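Ethylbenzene dehydrogenase alpha-subunit (Aromatoleum aromaticum, PDB 2IVF) belongs to the molybdopterin oxidoreductase family and carries a molybdenum atom, an iron/sulfur cluster (SF4) and the ligands MGD and MD1. Local coordinates at residues 235-239 with 477-483; 253-257 with 443-448; 260-264 with 666-670; 779-785 with 794-798. All blocks are in the same frame, centred on the assembly; numbering follows the deposited sequence.

Interaction 1: residues 235-239 with 477-483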
# COMPACT_ATOMS: atom_id res chain seq x y z
N MET A 235 -19.23 7.41 -17.91
CA MET A 235 -17.93 7.05 -17.42
C MET A 235 -17.90 5.73 -16.70
O MET A 235 -16.85 5.26 -16.38
CB MET A 235 -17.33 8.15 -16.54
CG MET A 235 -17.98 8.37 -15.22
SD MET A 235 -17.21 9.73 -14.26
CE MET A 235 -18.13 11.11 -14.92
N HIS A 236 -19.06 5.15 -16.44
CA HIS A 236 -19.13 3.96 -15.65
C HIS A 236 -18.89 2.73 -16.51
O HIS A 236 -19.78 1.91 -16.70
CB HIS A 236 -20.43 3.91 -14.89
CG HIS A 236 -20.40 4.72 -13.65
ND1 HIS A 236 -19.41 4.56 -12.70
CD2 HIS A 236 -21.19 5.72 -13.21
CE1 HIS A 236 -19.60 5.43 -11.73
NE2 HIS A 236 -20.68 6.14 -12.01
N MET A 237 -17.68 2.64 -17.04
CA MET A 237 -17.28 1.56 -17.94
C MET A 237 -16.06 0.97 -17.30
O MET A 237 -15.31 1.70 -16.66
CB MET A 237 -16.92 2.09 -19.31
CG MET A 237 -18.06 2.92 -19.94
SD MET A 237 -17.49 3.58 -21.51
CE MET A 237 -16.49 4.95 -20.93
N GLY A 238 -15.84 -0.33 -17.46
CA GLY A 238 -14.64 -0.92 -16.97
C GLY A 238 -14.24 -2.22 -17.62
O GLY A 238 -14.96 -2.79 -18.43
N TYR A 239 -13.07 -2.72 -17.21
CA TYR A 239 -12.67 -4.04 -17.56
C TYR A 239 -12.19 -4.73 -16.32
O TYR A 239 -11.94 -4.10 -15.29
CB TYR A 239 -11.59 -3.99 -18.65
CG TYR A 239 -10.32 -3.20 -18.32
CD1 TYR A 239 -10.17 -1.91 -18.72
CD2 TYR A 239 -9.25 -3.81 -17.70
CE1 TYR A 239 -9.01 -1.22 -18.50
CE2 TYR A 239 -8.08 -3.14 -17.46
CZ TYR A 239 -7.95 -1.84 -17.85
OH TYR A 239 -6.75 -1.15 -17.60
N GLY A 477 -10.23 -0.91 -23.31
CA GLY A 477 -10.67 -0.38 -22.07
C GLY A 477 -9.75 0.74 -21.62
O GLY A 477 -8.65 0.99 -22.23
N ALA A 478 -10.23 1.49 -20.63
CA ALA A 478 -9.48 2.67 -20.16
C ALA A 478 -9.33 2.77 -18.65
O ALA A 478 -8.55 3.54 -18.20
CB ALA A 478 -10.08 3.97 -20.74
N PHE A 479 -10.14 2.05 -17.88
CA PHE A 479 -10.23 2.15 -16.45
C PHE A 479 -11.19 1.07 -15.95
O PHE A 479 -11.69 0.27 -16.73
CB PHE A 479 -10.62 3.57 -15.97
CG PHE A 479 -11.66 4.27 -16.82
CD1 PHE A 479 -12.99 3.85 -16.85
CD2 PHE A 479 -11.31 5.40 -17.54
CE1 PHE A 479 -13.92 4.54 -17.61
CE2 PHE A 479 -12.24 6.10 -18.28
CZ PHE A 479 -13.54 5.66 -18.33
N ALA A 480 -11.44 1.05 -14.64
CA ALA A 480 -12.31 0.06 -14.04
C ALA A 480 -13.36 0.77 -13.19
O ALA A 480 -13.29 0.76 -11.98
CB ALA A 480 -11.50 -0.87 -13.19
N TRP A 481 -14.36 1.33 -13.85
CA TRP A 481 -15.32 2.19 -13.18
C TRP A 481 -16.75 1.72 -13.42
O TRP A 481 -17.67 2.49 -13.31
CB TRP A 481 -15.08 3.59 -13.73
CG TRP A 481 -15.44 4.70 -12.84
CD1 TRP A 481 -16.13 5.82 -13.18
CD2 TRP A 481 -15.11 4.83 -11.46
NE1 TRP A 481 -16.25 6.65 -12.09
CE2 TRP A 481 -15.63 6.06 -11.02
CE3 TRP A 481 -14.42 4.04 -10.55
CZ2 TRP A 481 -15.50 6.48 -9.73
CZ3 TRP A 481 -14.27 4.48 -9.26
CH2 TRP A 481 -14.81 5.69 -8.86
N ALA A 482 -16.91 0.48 -13.85
CA ALA A 482 -18.22 -0.17 -13.92
C ALA A 482 -18.38 -0.98 -12.63
O ALA A 482 -17.52 -1.77 -12.28
CB ALA A 482 -18.29 -1.06 -15.13
N TYR A 483 -19.47 -0.79 -11.92
CA TYR A 483 -19.72 -1.61 -10.74
C TYR A 483 -21.18 -1.57 -10.34
O TYR A 483 -21.88 -0.65 -10.74
CB TYR A 483 -18.87 -1.12 -9.57
CG TYR A 483 -18.89 0.38 -9.30
CD1 TYR A 483 -19.86 0.97 -8.47
CD2 TYR A 483 -17.89 1.20 -9.83
CE1 TYR A 483 -19.85 2.37 -8.22
CE2 TYR A 483 -17.86 2.58 -9.58
CZ TYR A 483 -18.83 3.17 -8.80
OH TYR A 483 -18.71 4.52 -8.60

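Interaction 2: residues 253-257 with 443-448. With MGD (2-amino-5,6-dimercapto-7-methyl-3,7,8a,9-tetrahydro-8-oxa-1,3,9,10-tetraaza-anthracen-4-one guanosine dinucleotide), chain M.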
# COMPACT_ATOMS: atom_id res chain seq x y z
N THR A 253 -1.42 5.11 -17.19
CA THR A 253 -1.23 6.55 -17.24
C THR A 253 -1.98 7.18 -16.08
O THR A 253 -3.00 6.65 -15.65
CB THR A 253 -1.73 7.13 -18.57
OG1 THR A 253 -1.46 8.52 -18.55
CG2 THR A 253 -3.21 6.85 -18.85
N CYS A 254 -1.44 8.27 -15.54
CA CYS A 254 -2.07 8.91 -14.39
C CYS A 254 -2.41 7.87 -13.33
O CYS A 254 -3.40 8.00 -12.68
CB CYS A 254 -3.31 9.68 -14.81
SG CYS A 254 -2.83 11.15 -15.66
N SER A 255 -1.56 6.85 -13.16
CA SER A 255 -1.90 5.73 -12.30
C SER A 255 -0.59 5.09 -11.82
O SER A 255 0.48 5.40 -12.34
CB SER A 255 -2.80 4.75 -13.07
OG SER A 255 -2.05 4.05 -14.05
N ASN A 256 -0.67 4.23 -10.80
CA ASN A 256 0.51 3.68 -10.17
C ASN A 256 0.15 2.34 -9.52
O ASN A 256 0.15 2.20 -8.29
CB ASN A 256 1.05 4.66 -9.14
CG ASN A 256 2.32 4.19 -8.50
OD1 ASN A 256 3.04 3.38 -9.05
ND2 ASN A 256 2.56 4.67 -7.31
N TRP A 257 -0.23 1.40 -10.37
CA TRP A 257 -0.65 0.07 -9.91
C TRP A 257 0.27 -0.62 -8.90
O TRP A 257 -0.22 -1.44 -8.10
CB TRP A 257 -0.85 -0.84 -11.08
CG TRP A 257 -2.18 -0.76 -11.76
CD1 TRP A 257 -3.08 0.28 -11.72
CD2 TRP A 257 -2.73 -1.72 -12.62
NE1 TRP A 257 -4.18 -0.01 -12.48
CE2 TRP A 257 -3.99 -1.25 -13.06
CE3 TRP A 257 -2.32 -2.97 -13.02
CZ2 TRP A 257 -4.82 -2.00 -13.91
CZ3 TRP A 257 -3.12 -3.69 -13.85
CH2 TRP A 257 -4.36 -3.23 -14.27
N TYR A 443 -4.99 1.93 -18.60
CA TYR A 443 -5.57 2.27 -17.30
C TYR A 443 -5.21 3.69 -17.00
O TYR A 443 -4.07 3.99 -16.68
CB TYR A 443 -5.08 1.36 -16.17
CG TYR A 443 -5.93 1.52 -14.91
CD1 TYR A 443 -5.62 2.49 -13.93
CD2 TYR A 443 -7.07 0.76 -14.74
CE1 TYR A 443 -6.42 2.63 -12.82
CE2 TYR A 443 -7.84 0.88 -13.62
CZ TYR A 443 -7.52 1.82 -12.66
OH TYR A 443 -8.35 2.01 -11.57
N ILE A 444 -6.22 4.54 -17.12
CA ILE A 444 -6.18 5.89 -16.66
C ILE A 444 -6.58 5.90 -15.20
O ILE A 444 -7.72 5.58 -14.85
CB ILE A 444 -7.21 6.77 -17.39
CG1 ILE A 444 -7.07 6.62 -18.91
CG2 ILE A 444 -6.99 8.24 -17.00
CD1 ILE A 444 -8.12 7.38 -19.69
N GLY A 445 -5.66 6.32 -14.35
CA GLY A 445 -5.90 6.41 -12.94
C GLY A 445 -6.48 7.73 -12.56
O GLY A 445 -6.73 8.62 -13.38
N PHE A 446 -6.64 7.89 -11.28
CA PHE A 446 -7.41 9.01 -10.79
C PHE A 446 -6.58 10.25 -10.53
O PHE A 446 -7.13 11.30 -10.12
CB PHE A 446 -8.26 8.58 -9.60
CG PHE A 446 -9.41 7.68 -9.98
CD1 PHE A 446 -10.48 8.15 -10.73
CD2 PHE A 446 -9.42 6.35 -9.58
CE1 PHE A 446 -11.56 7.31 -11.09
CE2 PHE A 446 -10.50 5.51 -9.93
CZ PHE A 446 -11.56 6.00 -10.68
N SER A 447 -5.29 10.20 -10.88
CA SER A 447 -4.55 11.44 -11.02
C SER A 447 -5.05 12.25 -12.20
O SER A 447 -4.78 13.45 -12.26
CB SER A 447 -3.06 11.17 -11.19
OG SER A 447 -2.44 10.96 -9.93
N SER A 448 -5.70 11.62 -13.16
CA SER A 448 -6.23 12.42 -14.30
C SER A 448 -7.30 13.37 -13.78
O SER A 448 -7.34 14.61 -14.10
CB SER A 448 -6.85 11.49 -15.35
OG SER A 448 -7.33 12.25 -16.47
PB MGD M . -2.74 7.70 -8.35
O1B MGD M . -2.22 6.97 -7.16
O2B MGD M . -3.15 9.11 -8.10
O3B MGD M . -3.94 7.01 -9.11
O3A MGD M . -4.80 5.06 -7.71
PA MGD M . -4.40 5.46 -9.21
O1A MGD M . -3.32 4.54 -9.58
O2A MGD M . -5.59 5.49 -10.04
O5' MGD M . -1.63 7.71 -9.51
C5' MGD M . -0.30 8.16 -9.20
C4' MGD M . 0.49 8.39 -10.49
O4' MGD M . -0.05 9.50 -11.20
C3' MGD M . 1.82 8.88 -10.00
O3' MGD M . 2.67 7.75 -9.88
C2' MGD M . 2.27 9.83 -11.12
O2' MGD M . 3.42 9.29 -11.79
C1' MGD M . 1.04 9.89 -12.05
N9 MGD M . 0.84 11.29 -12.49
C8 MGD M . 0.70 12.40 -11.74
N7 MGD M . 0.49 13.47 -12.51
C5 MGD M . 0.48 13.02 -13.79
C6 MGD M . 0.34 13.59 -15.05
O6 MGD M . 0.19 14.80 -15.27
N1 MGD M . 0.38 12.73 -16.15
C2 MGD M . 0.58 11.34 -16.08
N2 MGD M . 0.62 10.59 -17.23
N3 MGD M . 0.69 10.81 -14.85
C4 MGD M . 0.66 11.62 -13.75
C10 MGD M . -5.78 5.74 -7.03
C11 MGD M . -6.71 4.73 -6.39
O11 MGD M . -5.95 3.93 -5.58
C12 MGD M . -7.91 5.34 -5.65
S12 MGD M . -8.70 6.81 -6.20
C13 MGD M . -8.39 4.71 -4.53
S13 MGD M . -9.76 5.38 -3.71
C14 MGD M . -7.73 3.49 -3.99
N15 MGD M . -6.86 3.93 -2.87
C16 MGD M . -5.69 3.23 -2.52
C17 MGD M . -4.94 3.52 -1.41
O17 MGD M . -5.26 4.45 -0.63
N18 MGD M . -3.79 2.75 -1.17
C19 MGD M . -3.40 1.72 -1.98
N19 MGD M . -2.27 1.06 -1.66
N20 MGD M . -4.13 1.50 -3.08
C21 MGD M . -5.26 2.19 -3.34
N22 MGD M . -6.00 1.92 -4.48
C23 MGD M . -6.83 2.90 -5.12

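Interaction 3: residues 260-264 with 666-670. With MGD (2-amino-5,6-dimercapto-7-methyl-3,7,8a,9-tetrahydro-8-oxa-1,3,9,10-tetraaza-anthracen-4-one guanosine dinucleotide), chain M.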
# COMPACT_ATOMS: atom_id res chain seq x y z
N THR A 260 -1.14 0.96 -6.11
CA THR A 260 -2.60 1.09 -6.01
C THR A 260 -3.44 -0.13 -6.45
O THR A 260 -4.65 -0.16 -6.19
CB THR A 260 -3.06 2.35 -6.78
OG1 THR A 260 -2.91 2.14 -8.18
CG2 THR A 260 -2.27 3.55 -6.30
N TYR A 261 -2.81 -1.16 -7.00
CA TYR A 261 -3.53 -2.39 -7.40
C TYR A 261 -2.66 -3.59 -7.26
O TYR A 261 -2.52 -4.38 -8.18
CB TYR A 261 -4.01 -2.23 -8.86
CG TYR A 261 -5.16 -3.12 -9.31
CD1 TYR A 261 -5.92 -3.87 -8.43
CD2 TYR A 261 -5.52 -3.14 -10.64
CE1 TYR A 261 -6.99 -4.62 -8.88
CE2 TYR A 261 -6.57 -3.87 -11.08
CZ TYR A 261 -7.33 -4.59 -10.20
OH TYR A 261 -8.39 -5.30 -10.69
N PRO A 262 -2.07 -3.76 -6.06
CA PRO A 262 -1.15 -4.89 -5.87
C PRO A 262 -1.80 -6.24 -5.98
O PRO A 262 -1.14 -7.18 -6.35
CB PRO A 262 -0.58 -4.67 -4.47
CG PRO A 262 -1.60 -3.80 -3.75
CD PRO A 262 -2.21 -2.95 -4.84
N SER A 263 -3.12 -6.34 -5.72
CA SER A 263 -3.79 -7.63 -5.81
C SER A 263 -3.82 -8.15 -7.23
O SER A 263 -3.88 -9.36 -7.40
CB SER A 263 -5.22 -7.62 -5.25
OG SER A 263 -6.05 -6.72 -5.93
N SER A 264 -3.77 -7.25 -8.22
CA SER A 264 -3.90 -7.69 -9.61
C SER A 264 -2.85 -7.14 -10.55
O SER A 264 -2.91 -7.38 -11.75
CB SER A 264 -5.30 -7.48 -10.10
OG SER A 264 -6.17 -8.37 -9.40
N SER A 666 -15.42 -3.88 -11.85
CA SER A 666 -14.98 -4.75 -12.93
C SER A 666 -13.59 -5.37 -12.73
O SER A 666 -13.37 -6.51 -13.18
CB SER A 666 -15.03 -3.99 -14.26
OG SER A 666 -14.19 -2.86 -14.23
N GLY A 667 -12.68 -4.64 -12.09
CA GLY A 667 -11.28 -5.02 -12.03
C GLY A 667 -11.08 -6.38 -11.41
O GLY A 667 -10.48 -7.25 -12.02
N ASN A 668 -11.61 -6.55 -10.18
CA ASN A 668 -11.58 -7.81 -9.46
C ASN A 668 -13.05 -8.11 -9.20
O ASN A 668 -13.57 -7.72 -8.17
CB ASN A 668 -10.85 -7.71 -8.14
CG ASN A 668 -9.35 -7.64 -8.25
OD1 ASN A 668 -8.75 -7.42 -9.32
ND2 ASN A 668 -8.70 -7.88 -7.11
N PRO A 669 -13.72 -8.71 -10.17
CA PRO A 669 -15.19 -8.71 -10.25
C PRO A 669 -15.91 -9.80 -9.44
O PRO A 669 -16.71 -10.60 -9.98
CB PRO A 669 -15.44 -8.85 -11.74
CG PRO A 669 -14.29 -9.72 -12.21
CD PRO A 669 -13.12 -9.45 -11.32
N PHE A 670 -15.70 -9.76 -8.13
CA PHE A 670 -16.25 -10.76 -7.21
C PHE A 670 -16.50 -10.09 -5.90
O PHE A 670 -15.67 -9.24 -5.45
CB PHE A 670 -15.30 -11.98 -7.00
CG PHE A 670 -13.84 -11.67 -7.18
CD1 PHE A 670 -13.05 -11.23 -6.13
CD2 PHE A 670 -13.24 -11.88 -8.41
CE1 PHE A 670 -11.71 -10.93 -6.32
CE2 PHE A 670 -11.91 -11.59 -8.63
CZ PHE A 670 -11.11 -11.15 -7.57
PB MGD M . -2.74 7.70 -8.35
O1B MGD M . -2.22 6.97 -7.16
O2B MGD M . -3.15 9.11 -8.10
O3B MGD M . -3.94 7.01 -9.11
O3A MGD M . -4.80 5.06 -7.71
PA MGD M . -4.40 5.46 -9.21
O1A MGD M . -3.32 4.54 -9.58
O2A MGD M . -5.59 5.49 -10.04
O5' MGD M . -1.63 7.71 -9.51
C5' MGD M . -0.30 8.16 -9.20
C4' MGD M . 0.49 8.39 -10.49
O4' MGD M . -0.05 9.50 -11.20
C3' MGD M . 1.82 8.88 -10.00
O3' MGD M . 2.67 7.75 -9.88
C2' MGD M . 2.27 9.83 -11.12
O2' MGD M . 3.42 9.29 -11.79
C1' MGD M . 1.04 9.89 -12.05
N9 MGD M . 0.84 11.29 -12.49
C8 MGD M . 0.70 12.40 -11.74
N7 MGD M . 0.49 13.47 -12.51
C5 MGD M . 0.48 13.02 -13.79
C6 MGD M . 0.34 13.59 -15.05
O6 MGD M . 0.19 14.80 -15.27
N1 MGD M . 0.38 12.73 -16.15
C2 MGD M . 0.58 11.34 -16.08
N2 MGD M . 0.62 10.59 -17.23
N3 MGD M . 0.69 10.81 -14.85
C4 MGD M . 0.66 11.62 -13.75
C10 MGD M . -5.78 5.74 -7.03
C11 MGD M . -6.71 4.73 -6.39
O11 MGD M . -5.95 3.93 -5.58
C12 MGD M . -7.91 5.34 -5.65
S12 MGD M . -8.70 6.81 -6.20
C13 MGD M . -8.39 4.71 -4.53
S13 MGD M . -9.76 5.38 -3.71
C14 MGD M . -7.73 3.49 -3.99
N15 MGD M . -6.86 3.93 -2.87
C16 MGD M . -5.69 3.23 -2.52
C17 MGD M . -4.94 3.52 -1.41
O17 MGD M . -5.26 4.45 -0.63
N18 MGD M . -3.79 2.75 -1.17
C19 MGD M . -3.40 1.72 -1.98
N19 MGD M . -2.27 1.06 -1.66
N20 MGD M . -4.13 1.50 -3.08
C21 MGD M . -5.26 2.19 -3.34
N22 MGD M . -6.00 1.92 -4.48
C23 MGD M . -6.83 2.90 -5.12

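Interaction 4: residues 779-785 with 794-798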
# COMPACT_ATOMS: atom_id res chain seq x y z
N ARG A 779 -24.89 -0.59 -15.52
CA ARG A 779 -25.52 -1.58 -16.33
C ARG A 779 -25.58 -1.11 -17.78
O ARG A 779 -25.39 -1.92 -18.69
CB ARG A 779 -26.92 -1.89 -15.84
CG ARG A 779 -27.61 -2.88 -16.72
CD ARG A 779 -29.05 -3.02 -16.41
NE ARG A 779 -29.64 -4.17 -17.11
CZ ARG A 779 -29.39 -5.46 -16.85
NH1 ARG A 779 -28.51 -5.83 -15.88
NH2 ARG A 779 -30.02 -6.41 -17.55
N TYR A 780 -25.80 0.19 -17.98
CA TYR A 780 -25.97 0.74 -19.32
C TYR A 780 -24.69 1.39 -19.79
O TYR A 780 -24.33 1.19 -20.94
CB TYR A 780 -27.11 1.75 -19.36
CG TYR A 780 -28.36 1.18 -18.80
CD1 TYR A 780 -29.15 0.33 -19.55
CD2 TYR A 780 -28.73 1.44 -17.49
CE1 TYR A 780 -30.30 -0.22 -19.02
CE2 TYR A 780 -29.89 0.88 -16.94
CZ TYR A 780 -30.66 0.06 -17.71
OH TYR A 780 -31.79 -0.52 -17.16
N ALA A 781 -23.97 2.08 -18.89
CA ALA A 781 -22.78 2.82 -19.27
C ALA A 781 -21.73 1.84 -19.81
O ALA A 781 -21.05 2.11 -20.80
CB ALA A 781 -22.20 3.61 -18.08
N HIS A 782 -21.56 0.74 -19.07
CA HIS A 782 -20.52 -0.23 -19.34
C HIS A 782 -20.68 -0.78 -20.77
O HIS A 782 -19.69 -1.19 -21.42
CB HIS A 782 -20.57 -1.31 -18.26
CG HIS A 782 -19.65 -2.46 -18.53
ND1 HIS A 782 -18.28 -2.36 -18.45
CD2 HIS A 782 -19.93 -3.72 -18.93
CE1 HIS A 782 -17.75 -3.53 -18.77
NE2 HIS A 782 -18.73 -4.36 -19.10
N ALA A 783 -21.93 -0.82 -21.21
CA ALA A 783 -22.34 -1.13 -22.55
C ALA A 783 -21.80 -2.49 -23.04
O ALA A 783 -21.25 -2.62 -24.14
CB ALA A 783 -21.99 0.03 -23.50
N ASN A 784 -21.94 -3.47 -22.15
CA ASN A 784 -21.64 -4.89 -22.41
C ASN A 784 -22.29 -5.70 -21.28
O ASN A 784 -22.56 -5.15 -20.19
CB ASN A 784 -20.14 -5.15 -22.43
CG ASN A 784 -19.79 -6.41 -23.18
OD1 ASN A 784 -20.65 -7.09 -23.74
ND2 ASN A 784 -18.53 -6.73 -23.21
N GLU A 785 -22.57 -6.97 -21.53
CA GLU A 785 -23.08 -7.81 -20.48
C GLU A 785 -21.90 -8.48 -19.84
O GLU A 785 -20.79 -8.51 -20.43
CB GLU A 785 -24.16 -8.81 -20.94
CG GLU A 785 -23.92 -9.60 -22.15
CD GLU A 785 -24.01 -8.80 -23.47
OE1 GLU A 785 -25.04 -8.13 -23.78
OE2 GLU A 785 -23.02 -8.89 -24.18
N PRO A 794 -15.60 -3.06 -21.76
CA PRO A 794 -16.78 -2.23 -22.06
C PRO A 794 -16.98 -1.89 -23.51
O PRO A 794 -16.10 -2.12 -24.34
CB PRO A 794 -16.46 -0.94 -21.30
CG PRO A 794 -15.01 -0.77 -21.57
CD PRO A 794 -14.41 -2.22 -21.57
N MET A 795 -18.15 -1.34 -23.79
CA MET A 795 -18.49 -0.65 -25.03
C MET A 795 -18.81 -1.56 -26.20
O MET A 795 -19.02 -1.07 -27.32
CB MET A 795 -17.44 0.38 -25.40
CG MET A 795 -17.13 1.35 -24.27
SD MET A 795 -15.98 2.63 -24.76
CE MET A 795 -17.02 3.61 -25.83
N ARG A 796 -18.92 -2.87 -25.93
CA ARG A 796 -19.25 -3.83 -26.98
C ARG A 796 -20.54 -3.47 -27.72
O ARG A 796 -20.64 -3.69 -28.89
CB ARG A 796 -19.40 -5.22 -26.40
CG ARG A 796 -19.28 -6.31 -27.44
CD ARG A 796 -19.63 -7.69 -26.90
NE ARG A 796 -21.00 -7.74 -26.42
CZ ARG A 796 -22.08 -7.89 -27.19
NH1 ARG A 796 -22.00 -8.01 -28.51
NH2 ARG A 796 -23.26 -7.95 -26.59
N TRP A 797 -21.55 -2.99 -27.02
CA TRP A 797 -22.84 -2.66 -27.68
C TRP A 797 -22.67 -1.54 -28.71
O TRP A 797 -23.34 -1.51 -29.77
CB TRP A 797 -23.88 -2.24 -26.64
CG TRP A 797 -24.21 -3.30 -25.65
CD1 TRP A 797 -24.05 -4.64 -25.80
CD2 TRP A 797 -24.84 -3.11 -24.38
NE1 TRP A 797 -24.48 -5.30 -24.68
CE2 TRP A 797 -24.97 -4.39 -23.79
CE3 TRP A 797 -25.31 -1.99 -23.69
CZ2 TRP A 797 -25.56 -4.58 -22.54
CZ3 TRP A 797 -25.89 -2.18 -22.43
CH2 TRP A 797 -25.97 -3.46 -21.86
N HIS A 798 -21.82 -0.58 -28.39
CA HIS A 798 -21.52 0.47 -29.34
C HIS A 798 -20.86 -0.09 -30.59
O HIS A 798 -21.26 0.26 -31.71
CB HIS A 798 -20.69 1.59 -28.71
CG HIS A 798 -21.33 2.17 -27.48
ND1 HIS A 798 -22.57 2.75 -27.50
CD2 HIS A 798 -20.91 2.20 -26.20
CE1 HIS A 798 -22.89 3.15 -26.28
NE2 HIS A 798 -21.90 2.83 -25.47

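Interaction 1: residues 235-239 with 477-483
Two irregular loops run side by side in opposite directions here, and an aromatic cluster of His236, Trp481 and Tyr483 closes one end. Segment 235-239 begins with an inverse gamma turn centred on His236, held by a weak bond from Met237 N to Met235 O. The turn presents the His236 ring to the other loop. His236 ND1 donates to Trp481 O at 2.8 Å, while NE2 is hydrogen-bonded to Asn958. The same ring makes an offset stack with the five-membered ring of Trp481, and its edge meets the face of Tyr483. In the middle, Trp481 N donates to Met237 O at 3.0 Å. A weaker bond, 3.3 Å, joins Tyr239 N to Phe479 O. Other polar groups find partners beyond the two segments: Tyr239 OH bonds to Ser442 O, Tyr239 O to Ser666 OG, and Ala480 O to Trp87 NE1. Gly238 brings the backbones together, since a CB there would clash with Trp481 N. The Trp481 side chain lies about 6 Å from the molybdenum, so this contact forms part of the surroundings of the metal site. Met235 SD sits at the edge of the Trp481 five-membered ring, 4.9 Å from its centroid, as a Met-aromatic contact.

Interaction 2: residues 253-257 with 443-448
This contact is the nucleotide-binding end of a four-stranded parallel sheet, where the loops after strands 249-253 and 440-444 receive MGD, as in Rossmann-like folds. Tyr443 opens the second segment. Its carbonyl O accepts a bond from Thr253 N at 2.9 Å, and one face of its ring receives the edge of Trp257 in an edge-to-face pair, with NE1 of Trp257 3.2 Å from CD1 of Tyr443. Ile444 forms a parallel bridge with Thr253, and CG2 of Thr253 packs on CG1 of Ile444 at 3.9 Å. Gly445 N then donates to Thr253 O at 3.0 Å, the last strong bond of the ladder. A side chain on Gly445 would clash with Cys254 O and Ser255 CB. Gly445 also begins a type I beta turn that ends at Ser448, closed by Ser448 N to Gly445 O at 3.2 Å. Phe446 N donates to O2A of MGD at 2.9 Å, matched from the first segment by Asn256 N to O1A of MGD, also 2.9 Å. The two loops thus hold one phosphate between them. Ser447 OG lies 2.7 Å from O2B of MGD and 3.1 Å from O4' of MGD, and also bonds to Arg967. Ser448 OG bonds to Glu458, and its backbone N approaches the first segment, 3.5 Å from CB of Cys254.

Interaction 3: residues 260-264 with 666-670
One side-chain amide carries all the hydrogen bonds between these loops. The backbones stay well apart, with the closest CA pair, Ser264 and Asn668, at 7.7 Å. Asn668 OD1 accepts hydrogen bonds from two hydroxyls: Tyr261 OH at a very short 2.5 Å and Ser264 OG at 2.8 Å. Asn668 ND2 donates to Ser263 OG at 3.1 Å and also bonds to the carbonyl O of Gly90, a residue of the iron/sulfur cluster pocket. The three partners can converge because segment 260-264 curls back on itself, with Ser264 N bonded to Tyr261 O at 3.1 Å. Gly667 leaves room for the phenol oxygen; a CB there would clash with Tyr261 OH. Just before Tyr261, at the end of helix 257-260, Thr260 holds MGD: its OG1 donates to O1A of MGD at 2.8 Å, and its O accepts from N22 of MGD at 3.0 Å. The Ser263 side chain is about 4 Å from the iron/sulfur cluster, so segment 260-264 reaches from MGD to the neighbourhood of the cluster. Segment 260-264 joins helix 257-260 to helix 265-274, with Pro262 packing on Leu29 of the beta-subunit. Segment 666-670 links strands 659-661 and 670-676.

Interaction 4: residues 779-785 with 794-798
In this local helix-loop-helix connection, with eight irregular residues between the segments, the chain leaves helix 777-781, turns at Ala783 with positive phi, and passes along the start of helix 796-800. Met795 occupies the N-cap position of that helix. Two backbone bonds tie the segments: Met795 N to His782 O at 2.8 Å and Trp797 N to Ala783 O at 2.9 Å. The turn therefore meets the helix start through successive carbonyls. Among side chains, Trp797 lies against the turn, with CA of Asn784 over its five-membered ring in a CH-pi contact. Its NE1 donates to Glu785 OE1 at 3.0 Å. Arg796 NE donates to Asn784 OD1 at 2.8 Å, and Arg796 NH2 forms a salt bridge with Glu785 OE2 at 2.6 Å; NH1 has a second acidic partner, Asp800. Pro794 CA sits over the face of His782. His798 ND1 bonds to Lys803 O. Lys234, which follows helix 226-232, bonds to both Ala781 O and His798 NE2, while Tyr780 and His798 rest on helix 526-540.

Overall arrangement
Interaction 1 is the hub. It touches interaction 2 through Ala478 O and Ile444 N, 2.8 Å apart, and through Trp481 CZ3 on Phe446 CZ at 3.4 Å. Both of those aromatic side chains lie near the molybdenum, Phe446 at about 5 Å. Ser666 ties interaction 1 to interaction 3, with OG 2.8 Å from Tyr239 O. Interaction 4 packs on interaction 1 as well, where His782 CE1 lies 2.9 Å from Gly238 O; its centre is about 22 Å from that of interaction 2, which it does not touch. Interactions 2 and 3, with centres about 14 Å apart, share MGD. Along the chain, interaction 2 is nested within interaction 1, while interaction 3 crosses both.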